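Local coordinates for phenolic acid decarboxylase (Sedimentibacter hydroxybenzoicus, PDB 7AE5), which catalyses the reversible, non-oxidative decarboxylation of 4-hydroxybenzoate and 3,4-dihydroxybenzoate in anaerobic phenol metabolism, using prenylated FMN and manganese, at residues C[5-10]-C[298-303]; C[61-66]-C[303-308]; C[133-138]-C[307-312]. One frame throughout, in Å; residues are numbered along the deposited sequence.

Contact 1: C[5-10]-C[298-303]; sequences YKDLRE and THRTNP
Arg9 and Arg300 meet as a stacked guanidinium pair beside the N-cap of helix 8-17, where this helix comes up against the turn that follows strand 287-299. Two groups that normally both carry positive charge lie face on face, their planes only 9° apart and their centres 4.3 Å from each other. The overlap is offset, with NE of each arginine over the rim of the other group, and the two side chains slide past one another in opposite directions. Arg9 reaches out with an extended chain from CG to NE, whereas Arg300 is folded at chi3 (48°), which turns its NE aside from the line of the preceding methylenes.

Charge pairing makes the stack intelligible. Asp7 OD2 forms a salt bridge with Arg300 NH1 at 2.7 Å; the acid lies at the edge of that guanidinium, while the nitrogen comes from above the carboxylate plane. Arg9 has its own acid, Glu258, bound through NE. Each guanidinium thus has a carboxylate partner, which would be expected to offset much of the mutual repulsion.

Backbone carbonyls take up the end of Arg9. Its NH2 donates to Thr301 O over 2.9 Å, with the oxygen close to the guanidinium plane, and Asn302 O lies equally near but at a poor angle for bonding. An arginine from the helix thereby fastens the turn by its main chain, while Thr301 OG1 bonds to Asn117.

The acid also has a second task, as the helix cap. While OD2 faces Arg300, Asp7 OD1 accepts a hydrogen bond from Glu10 N at 2.9 Å, nearly along its own C-O axis.

Contact 2: C[61-66]-C[303-308]; sequences YSVVTN and PIFENL
Tyr61 presents one face of its ring to Pro303, whose CD sits over it, 3.6 Å from the centroid and 23° off the ring normal, in a CH-pi contact displaced toward CE2 and CD2. The other flat group, the Phe305 ring, has CB of Asn307 over the rim of one face, while Val63 CG2 approaches obliquely and comes within 3.9 Å of Phe305 CD2.

The backbones that carry these side chains pair as a parallel ladder, strand 62-65 against strand 304-306, with their directions 27° apart. It joins the N-terminal domain of the UbiD fold to the Rift-related domain. Phe305 N donates to Ser62 O (2.9 Å), Val64 N to Phe305 O (3.1 Å) and Asn307 N to Val64 O (3.0 Å), so the bonds zigzag from strand to strand in the parallel manner. Beyond the last of them, Thr65 OG1 lies 3.2 Å from Asn307 O, although its proton has another acceptor within reach.

Val63 and Phe305 point together to one face of the sheet; Ser62, Val64, Ile304 and Glu306 take the other. There Val64 CG1, set between backbone N and carbonyl carbon (chi1 70°), meets Ile304 CG2 at 3.7 Å and also lies against Glu306 CB and CG. The buried Glu306 carboxylate turns away to a salt bridge with Lys145 and a hydrogen bond from Asn209 N.

Within this chain, strand 304-306 is an outermost strand of a four-stranded mixed sheet, with strand 50-53 flanking 62-65 across from it; helix 8-17 covers the Val64 face through Leu8 and Leu12, and Leu129 and Pro130 pack against the Phe305 face.

Contact 3: C[133-138]-C[307-312]; sequences RINEQD and NLYLGI
Asn307 meets Ile134 through its side-chain amide: ND2 lies 3.9 Å from Ile134 CD1, and the same nitrogen donates to Tyr142 O while OD1 accepts from Ser144 N. The same CD1 methyl also approaches Leu308 O, at 3.8 Å, and that oxygen is bonded to Ser144 OG.

At Tyr309 the other branch takes over. Ile134 CG2, anti to the backbone N, touches ring atom CD1 at 3.6 Å, and Ile134 O lies in the ring plane at its edge. Farther along, the phenol OH stands 3.4 Å from Asn135 OD1, at best a weak hydrogen bond.

Leu310 supplies the firm link: Asn135 ND2 donates to its carbonyl O at 2.9 Å, and that oxygen lies close to the Asn135 amide plane (12° out of it). Asn135 opens a type I turn to Asp138, and its N donates to Asp138 OD2. The Leu310 side chain lies about 5 Å from that of Glu278, the predicted proton donor, which places the contact beside the probable active site.

Pro461 of a second subunit packs on Tyr309. Within the chain, the contact joins the loop between strands 117-119 and 142-143 to the connection from strand 304-306 into helix 316-320, whose Ile317 touches Leu310.

Followed from the N terminus, the chain offers 5-10, 61-66 and 133-138 in turn, and each pairs with part of the continuous run 298-312. Contact 1 closes a loop of 287 residues, bringing helix 8-17 to the end of strand 287-299. Contact 2 closes 236, adding strand 304-306 to the N-terminal sheet, and contact 3 closes 168, tying the loop between strands 117-119 and 142-143 to the connection into helix 316-320. Because the partners come in the same order on both sides, contact 1 crosses the other two rather than enclosing them. Pro303 belongs to contacts 1 and 2, Asn307 and Leu308 to contacts 2 and 3; Leu8 bridges the first pair by packing on Val64 and Glu306.

Contact 1: C[5-10]-C[298-303]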
loop_
_atom_site.group_PDB
_atom_site.type_symbol
_atom_site.label_atom_id
_atom_site.label_comp_id
_atom_site.label_asym_id
_atom_site.label_seq_id
_atom_site.Cartn_x
_atom_site.Cartn_y
_atom_site.Cartn_z
ATOM N N TYR C 5 -34.248 1.237 -42.380
ATOM C CA TYR C 5 -34.056 0.015 -43.149
ATOM C C TYR C 5 -35.150 -0.984 -42.804
ATOM O O TYR C 5 -35.377 -1.284 -41.626
ATOM C CB TYR C 5 -32.679 -0.601 -42.882
ATOM C CG TYR C 5 -31.528 0.364 -43.052
ATOM C CD1 TYR C 5 -31.088 1.153 -41.996
ATOM C CD2 TYR C 5 -30.890 0.496 -44.277
ATOM C CE1 TYR C 5 -30.035 2.036 -42.154
ATOM C CE2 TYR C 5 -29.839 1.373 -44.445
ATOM C CZ TYR C 5 -29.416 2.142 -43.382
ATOM O OH TYR C 5 -28.369 3.019 -43.549
ATOM N N LYS C 6 -35.819 -1.503 -43.835
ATOM C CA LYS C 6 -36.882 -2.481 -43.638
ATOM C C LYS C 6 -36.355 -3.899 -43.471
ATOM O O LYS C 6 -37.091 -4.762 -42.978
ATOM C CB LYS C 6 -37.862 -2.438 -44.813
ATOM C CG LYS C 6 -39.133 -1.647 -44.546
ATOM C CD LYS C 6 -40.272 -2.128 -45.429
ATOM C CE LYS C 6 -39.872 -2.130 -46.896
ATOM N NZ LYS C 6 -41.055 -2.078 -47.803
ATOM N N ASP C 7 -35.113 -4.160 -43.868
ATOM C CA ASP C 7 -34.521 -5.488 -43.762
ATOM C C ASP C 7 -33.005 -5.349 -43.870
ATOM O O ASP C 7 -32.463 -4.239 -43.842
ATOM C CB ASP C 7 -35.101 -6.436 -44.822
ATOM C CG ASP C 7 -34.990 -5.884 -46.236
ATOM O OD1 ASP C 7 -34.017 -5.164 -46.542
ATOM O OD2 ASP C 7 -35.892 -6.173 -47.052
ATOM N N LEU C 8 -32.320 -6.486 -44.000
ATOM C CA LEU C 8 -30.867 -6.477 -44.127
ATOM C C LEU C 8 -30.416 -6.075 -45.524
ATOM O O LEU C 8 -29.371 -5.429 -45.671
ATOM C CB LEU C 8 -30.307 -7.855 -43.766
ATOM C CG LEU C 8 -28.831 -8.131 -44.061
ATOM C CD1 LEU C 8 -27.948 -7.529 -42.982
ATOM C CD2 LEU C 8 -28.583 -9.626 -44.191
ATOM N N ARG C 9 -31.189 -6.434 -46.554
ATOM C CA ARG C 9 -30.778 -6.158 -47.928
ATOM C C ARG C 9 -30.711 -4.662 -48.201
ATOM O O ARG C 9 -29.810 -4.193 -48.906
ATOM C CB ARG C 9 -31.734 -6.839 -48.905
ATOM C CG ARG C 9 -31.866 -8.325 -48.668
ATOM C CD ARG C 9 -32.697 -8.996 -49.741
ATOM N NE ARG C 9 -32.769 -10.437 -49.534
ATOM C CZ ARG C 9 -33.123 -11.310 -50.466
ATOM N NH1 ARG C 9 -33.446 -10.922 -51.689
ATOM N NH2 ARG C 9 -33.152 -12.606 -50.164
ATOM N N GLU C 10 -31.666 -3.898 -47.665
ATOM C CA GLU C 10 -31.590 -2.446 -47.781
ATOM C C GLU C 10 -30.328 -1.912 -47.117
ATOM O O GLU C 10 -29.654 -1.031 -47.662
ATOM C CB GLU C 10 -32.832 -1.801 -47.168
ATOM C CG GLU C 10 -34.058 -1.824 -48.068
ATOM C CD GLU C 10 -35.323 -1.408 -47.340
ATOM O OE1 GLU C 10 -35.212 -0.757 -46.279
ATOM O OE2 GLU C 10 -36.427 -1.733 -47.828
ATOM N N THR C 298 -39.302 -20.707 -42.446
ATOM C CA THR C 298 -39.845 -19.743 -43.393
ATOM C C THR C 298 -38.738 -18.770 -43.774
ATOM O O THR C 298 -38.062 -18.227 -42.895
ATOM C CB THR C 298 -41.041 -18.984 -42.806
ATOM O OG1 THR C 298 -40.573 -17.877 -42.026
ATOM C CG2 THR C 298 -41.880 -19.900 -41.924
ATOM N N HIS C 299 -38.549 -18.555 -45.074
ATOM C CA HIS C 299 -37.416 -17.762 -45.526
ATOM C C HIS C 299 -37.758 -17.025 -46.812
ATOM O O HIS C 299 -38.625 -17.449 -47.582
ATOM C CB HIS C 299 -36.175 -18.639 -45.733
ATOM C CG HIS C 299 -36.281 -19.579 -46.894
ATOM N ND1 HIS C 299 -35.995 -19.200 -48.188
ATOM C CD2 HIS C 299 -36.642 -20.883 -46.955
ATOM C CE1 HIS C 299 -36.170 -20.231 -48.996
ATOM N NE2 HIS C 299 -36.565 -21.264 -48.273
ATOM N N ARG C 300 -37.060 -15.913 -47.030
ATOM C CA ARG C 300 -37.175 -15.163 -48.269
ATOM C C ARG C 300 -36.531 -15.942 -49.414
ATOM O O ARG C 300 -35.790 -16.905 -49.207
ATOM C CB ARG C 300 -36.516 -13.791 -48.125
ATOM C CG ARG C 300 -36.898 -13.046 -46.858
ATOM C CD ARG C 300 -36.206 -11.697 -46.773
ATOM N NE ARG C 300 -36.327 -10.941 -48.013
ATOM C CZ ARG C 300 -36.234 -9.622 -48.098
ATOM N NH1 ARG C 300 -36.026 -8.874 -47.026
ATOM N NH2 ARG C 300 -36.350 -9.037 -49.287
ATOM N N THR C 301 -36.823 -15.516 -50.639
ATOM C CA THR C 301 -36.239 -16.163 -51.806
ATOM C C THR C 301 -34.765 -15.793 -51.925
ATOM O O THR C 301 -34.404 -14.613 -51.871
ATOM C CB THR C 301 -36.994 -15.762 -53.071
ATOM O OG1 THR C 301 -38.385 -16.070 -52.912
ATOM C CG2 THR C 301 -36.450 -16.516 -54.276
ATOM N N ASN C 302 -33.920 -16.806 -52.099
ATOM C CA ASN C 302 -32.470 -16.652 -52.069
ATOM C C ASN C 302 -32.017 -15.960 -50.779
ATOM O O ASN C 302 -31.445 -14.869 -50.822
ATOM C CB ASN C 302 -31.973 -15.894 -53.294
ATOM C CG ASN C 302 -31.909 -16.767 -54.539
ATOM O OD1 ASN C 302 -30.827 -17.063 -55.047
ATOM N ND2 ASN C 302 -33.069 -17.179 -55.036
ATOM N N PRO C 303 -32.257 -16.574 -49.619
ATOM C CA PRO C 303 -31.909 -15.918 -48.356
ATOM C C PRO C 303 -30.409 -15.770 -48.187
ATOM O O PRO C 303 -29.605 -16.491 -48.782
ATOM C CB PRO C 303 -32.492 -16.852 -47.289
ATOM C CG PRO C 303 -32.584 -18.169 -47.953
ATOM C CD PRO C 303 -32.858 -17.899 -49.399
#

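Contact 2: C[61-66]-C[303-308]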
loop_
_atom_site.group_PDB
_atom_site.type_symbol
_atom_site.label_atom_id
_atom_site.label_comp_id
_atom_site.label_asym_id
_atom_site.label_seq_id
_atom_site.Cartn_x
_atom_site.Cartn_y
_atom_site.Cartn_z
ATOM N N TYR C 61 -26.727 -20.797 -51.492
ATOM C CA TYR C 61 -27.103 -19.442 -51.091
ATOM C C TYR C 61 -25.898 -18.628 -50.625
ATOM O O TYR C 61 -24.752 -19.038 -50.833
ATOM C CB TYR C 61 -28.175 -19.546 -50.009
ATOM C CG TYR C 61 -29.536 -19.904 -50.562
ATOM C CD1 TYR C 61 -29.819 -19.744 -51.922
ATOM C CD2 TYR C 61 -30.479 -20.546 -49.761
ATOM C CE1 TYR C 61 -31.047 -20.091 -52.442
ATOM C CE2 TYR C 61 -31.704 -20.923 -50.270
ATOM C CZ TYR C 61 -31.987 -20.687 -51.613
ATOM O OH TYR C 61 -33.204 -21.056 -52.137
ATOM N N SER C 62 -26.138 -17.479 -49.997
ATOM C CA SER C 62 -25.086 -16.509 -49.721
ATOM C C SER C 62 -24.771 -16.406 -48.231
ATOM O O SER C 62 -25.541 -16.839 -47.369
ATOM C CB SER C 62 -25.476 -15.124 -50.249
ATOM O OG SER C 62 -26.240 -15.223 -51.438
ATOM N N VAL C 63 -23.614 -15.808 -47.945
ATOM C CA VAL C 63 -23.160 -15.512 -46.589
ATOM C C VAL C 63 -22.666 -14.072 -46.553
ATOM O O VAL C 63 -21.993 -13.616 -47.483
ATOM C CB VAL C 63 -22.044 -16.478 -46.133
ATOM C CG1 VAL C 63 -21.306 -15.930 -44.914
ATOM C CG2 VAL C 63 -22.619 -17.838 -45.817
ATOM N N VAL C 64 -23.009 -13.352 -45.486
ATOM C CA VAL C 64 -22.482 -12.017 -45.236
ATOM C C VAL C 64 -22.019 -11.946 -43.785
ATOM O O VAL C 64 -22.676 -12.482 -42.884
ATOM C CB VAL C 64 -23.519 -10.916 -45.559
ATOM C CG1 VAL C 64 -24.665 -10.917 -44.557
ATOM C CG2 VAL C 64 -22.849 -9.547 -45.620
ATOM N N THR C 65 -20.869 -11.313 -43.563
ATOM C CA THR C 65 -20.268 -11.255 -42.238
ATOM C C THR C 65 -19.660 -9.877 -42.013
ATOM O O THR C 65 -19.459 -9.103 -42.952
ATOM C CB THR C 65 -19.203 -12.348 -42.053
ATOM O OG1 THR C 65 -18.868 -12.466 -40.665
ATOM C CG2 THR C 65 -17.950 -12.019 -42.850
ATOM N N ASN C 66 -19.370 -9.585 -40.741
ATOM C CA ASN C 66 -18.826 -8.289 -40.319
ATOM C C ASN C 66 -19.763 -7.146 -40.704
ATOM O O ASN C 66 -19.323 -6.056 -41.078
ATOM C CB ASN C 66 -17.421 -8.060 -40.881
ATOM C CG ASN C 66 -16.584 -7.146 -40.002
ATOM O OD1 ASN C 66 -16.553 -7.301 -38.782
ATOM N ND2 ASN C 66 -15.906 -6.185 -40.620
ATOM N N PRO C 303 -32.257 -16.574 -49.619
ATOM C CA PRO C 303 -31.909 -15.918 -48.356
ATOM C C PRO C 303 -30.409 -15.770 -48.187
ATOM O O PRO C 303 -29.605 -16.491 -48.782
ATOM C CB PRO C 303 -32.492 -16.852 -47.289
ATOM C CG PRO C 303 -32.584 -18.169 -47.953
ATOM C CD PRO C 303 -32.858 -17.899 -49.399
ATOM N N ILE C 304 -30.044 -14.815 -47.337
ATOM C CA ILE C 304 -28.657 -14.461 -47.075
ATOM C C ILE C 304 -28.350 -14.804 -45.624
ATOM O O ILE C 304 -28.981 -14.267 -44.705
ATOM C CB ILE C 304 -28.391 -12.976 -47.360
ATOM C CG1 ILE C 304 -28.531 -12.695 -48.857
ATOM C CG2 ILE C 304 -27.015 -12.587 -46.866
ATOM C CD1 ILE C 304 -28.734 -11.234 -49.197
ATOM N N PHE C 305 -27.385 -15.696 -45.422
ATOM C CA PHE C 305 -26.994 -16.136 -44.084
ATOM C C PHE C 305 -26.128 -15.053 -43.456
ATOM O O PHE C 305 -24.916 -14.997 -43.682
ATOM C CB PHE C 305 -26.256 -17.470 -44.155
ATOM C CG PHE C 305 -25.842 -18.019 -42.813
ATOM C CD1 PHE C 305 -26.534 -17.679 -41.660
ATOM C CD2 PHE C 305 -24.764 -18.885 -42.708
ATOM C CE1 PHE C 305 -26.154 -18.186 -40.430
ATOM C CE2 PHE C 305 -24.380 -19.397 -41.479
ATOM C CZ PHE C 305 -25.077 -19.047 -40.339
ATOM N N GLU C 306 -26.751 -14.188 -42.660
ATOM C CA GLU C 306 -26.027 -13.141 -41.946
ATOM C C GLU C 306 -25.445 -13.740 -40.672
ATOM O O GLU C 306 -26.172 -13.993 -39.706
ATOM C CB GLU C 306 -26.946 -11.964 -41.633
ATOM C CG GLU C 306 -26.228 -10.788 -40.978
ATOM C CD GLU C 306 -27.151 -9.909 -40.153
ATOM O OE1 GLU C 306 -28.355 -10.222 -40.065
ATOM O OE2 GLU C 306 -26.670 -8.899 -39.595
ATOM N N ASN C 307 -24.136 -13.975 -40.673
ATOM C CA ASN C 307 -23.454 -14.587 -39.546
ATOM C C ASN C 307 -22.322 -13.684 -39.082
ATOM O O ASN C 307 -21.899 -12.766 -39.789
ATOM C CB ASN C 307 -22.914 -15.976 -39.905
ATOM C CG ASN C 307 -23.020 -16.954 -38.753
ATOM O OD1 ASN C 307 -23.917 -16.851 -37.915
ATOM N ND2 ASN C 307 -22.109 -17.919 -38.711
ATOM N N LEU C 308 -21.829 -13.965 -37.879
ATOM C CA LEU C 308 -20.860 -13.112 -37.207
ATOM C C LEU C 308 -19.622 -13.914 -36.837
ATOM O O LEU C 308 -19.725 -15.048 -36.362
ATOM C CB LEU C 308 -21.481 -12.475 -35.948
ATOM C CG LEU C 308 -20.622 -11.852 -34.839
ATOM C CD1 LEU C 308 -21.424 -10.778 -34.132
ATOM C CD2 LEU C 308 -20.156 -12.884 -33.813
#

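Contact 3: C[133-138]-C[307-312]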
loop_
_atom_site.group_PDB
_atom_site.type_symbol
_atom_site.label_atom_id
_atom_site.label_comp_id
_atom_site.label_asym_id
_atom_site.label_seq_id
_atom_site.Cartn_x
_atom_site.Cartn_y
_atom_site.Cartn_z
ATOM N N ARG C 133 -17.655 -23.572 -39.816
ATOM C CA ARG C 133 -17.045 -23.514 -38.494
ATOM C C ARG C 133 -16.395 -22.149 -38.295
ATOM O O ARG C 133 -15.513 -21.756 -39.066
ATOM C CB ARG C 133 -16.020 -24.630 -38.305
ATOM C CG ARG C 133 -15.724 -24.908 -36.840
ATOM C CD ARG C 133 -14.591 -25.901 -36.650
ATOM N NE ARG C 133 -14.907 -27.223 -37.178
ATOM C CZ ARG C 133 -15.699 -28.100 -36.575
ATOM N NH1 ARG C 133 -16.312 -27.812 -35.438
ATOM N NH2 ARG C 133 -15.879 -29.296 -37.126
ATOM N N ILE C 134 -16.826 -21.438 -37.253
ATOM C CA ILE C 134 -16.360 -20.072 -37.031
ATOM C C ILE C 134 -14.939 -20.072 -36.479
ATOM O O ILE C 134 -14.066 -19.352 -36.973
ATOM C CB ILE C 134 -17.329 -19.323 -36.100
ATOM C CG1 ILE C 134 -18.765 -19.472 -36.607
ATOM C CG2 ILE C 134 -16.939 -17.857 -35.993
ATOM C CD1 ILE C 134 -19.790 -18.785 -35.742
ATOM N N ASN C 135 -14.686 -20.863 -35.444
ATOM C CA ASN C 135 -13.349 -20.966 -34.883
ATOM C C ASN C 135 -12.904 -22.420 -34.869
ATOM O O ASN C 135 -13.720 -23.344 -34.940
ATOM C CB ASN C 135 -13.285 -20.359 -33.477
ATOM C CG ASN C 135 -12.996 -18.869 -33.504
ATOM O OD1 ASN C 135 -12.007 -18.428 -34.093
ATOM N ND2 ASN C 135 -13.863 -18.086 -32.873
ATOM N N GLU C 136 -11.586 -22.607 -34.771
ATOM C CA GLU C 136 -10.991 -23.919 -35.013
ATOM C C GLU C 136 -11.512 -24.970 -34.040
ATOM O O GLU C 136 -11.777 -26.112 -34.436
ATOM C CB GLU C 136 -9.468 -23.822 -34.927
ATOM C CG GLU C 136 -8.754 -23.979 -36.258
ATOM C CD GLU C 136 -7.292 -24.348 -36.092
ATOM O OE1 GLU C 136 -7.010 -25.424 -35.523
ATOM O OE2 GLU C 136 -6.425 -23.561 -36.530
ATOM N N GLN C 137 -11.666 -24.611 -32.765
ATOM C CA GLN C 137 -11.996 -25.574 -31.722
ATOM C C GLN C 137 -13.469 -25.550 -31.337
ATOM O O GLN C 137 -13.837 -26.094 -30.289
ATOM C CB GLN C 137 -11.124 -25.338 -30.490
ATOM C CG GLN C 137 -9.639 -25.467 -30.769
ATOM C CD GLN C 137 -9.236 -26.886 -31.123
ATOM O OE1 GLN C 137 -9.596 -27.836 -30.430
ATOM N NE2 GLN C 137 -8.491 -27.034 -32.211
ATOM N N ASP C 138 -14.318 -24.940 -32.156
ATOM C CA ASP C 138 -15.747 -24.989 -31.899
ATOM C C ASP C 138 -16.260 -26.421 -32.017
ATOM O O ASP C 138 -15.796 -27.203 -32.849
ATOM C CB ASP C 138 -16.497 -24.083 -32.870
ATOM C CG ASP C 138 -16.245 -22.614 -32.607
ATOM O OD1 ASP C 138 -15.612 -22.288 -31.578
ATOM O OD2 ASP C 138 -16.684 -21.781 -33.426
ATOM N N ASN C 307 -24.136 -13.975 -40.673
ATOM C CA ASN C 307 -23.454 -14.587 -39.546
ATOM C C ASN C 307 -22.322 -13.684 -39.082
ATOM O O ASN C 307 -21.899 -12.766 -39.789
ATOM C CB ASN C 307 -22.914 -15.976 -39.905
ATOM C CG ASN C 307 -23.020 -16.954 -38.753
ATOM O OD1 ASN C 307 -23.917 -16.851 -37.915
ATOM N ND2 ASN C 307 -22.109 -17.919 -38.711
ATOM N N LEU C 308 -21.829 -13.965 -37.879
ATOM C CA LEU C 308 -20.860 -13.112 -37.207
ATOM C C LEU C 308 -19.622 -13.914 -36.837
ATOM O O LEU C 308 -19.725 -15.048 -36.362
ATOM C CB LEU C 308 -21.481 -12.475 -35.948
ATOM C CG LEU C 308 -20.622 -11.852 -34.839
ATOM C CD1 LEU C 308 -21.424 -10.778 -34.132
ATOM C CD2 LEU C 308 -20.156 -12.884 -33.813
ATOM N N TYR C 309 -18.454 -13.319 -37.054
ATOM C CA TYR C 309 -17.211 -13.854 -36.519
ATOM C C TYR C 309 -16.850 -13.127 -35.231
ATOM O O TYR C 309 -16.965 -11.900 -35.143
ATOM C CB TYR C 309 -16.052 -13.723 -37.511
ATOM C CG TYR C 309 -14.730 -14.137 -36.896
ATOM C CD1 TYR C 309 -14.406 -15.480 -36.742
ATOM C CD2 TYR C 309 -13.824 -13.188 -36.435
ATOM C CE1 TYR C 309 -13.211 -15.865 -36.168
ATOM C CE2 TYR C 309 -12.627 -13.564 -35.857
ATOM C CZ TYR C 309 -12.326 -14.906 -35.726
ATOM O OH TYR C 309 -11.136 -15.294 -35.151
ATOM N N LEU C 310 -16.405 -13.889 -34.236
ATOM C CA LEU C 310 -15.858 -13.326 -33.013
ATOM C C LEU C 310 -14.564 -14.047 -32.665
ATOM O O LEU C 310 -14.403 -15.241 -32.934
ATOM C CB LEU C 310 -16.853 -13.407 -31.838
ATOM C CG LEU C 310 -16.956 -14.687 -31.006
ATOM C CD1 LEU C 310 -17.770 -14.421 -29.750
ATOM C CD2 LEU C 310 -17.580 -15.812 -31.815
ATOM N N GLY C 311 -13.637 -13.297 -32.081
ATOM C CA GLY C 311 -12.343 -13.824 -31.702
ATOM C C GLY C 311 -11.672 -12.921 -30.693
ATOM O O GLY C 311 -12.326 -12.425 -29.769
ATOM N N ILE C 312 -10.375 -12.691 -30.855
ATOM C CA ILE C 312 -9.664 -11.755 -29.992
ATOM C C ILE C 312 -10.142 -10.347 -30.332
ATOM O O ILE C 312 -10.061 -9.931 -31.498
ATOM C CB ILE C 312 -8.142 -11.896 -30.140
ATOM C CG1 ILE C 312 -7.668 -13.184 -29.458
ATOM C CG2 ILE C 312 -7.435 -10.682 -29.553
ATOM C CD1 ILE C 312 -6.377 -13.740 -30.016
#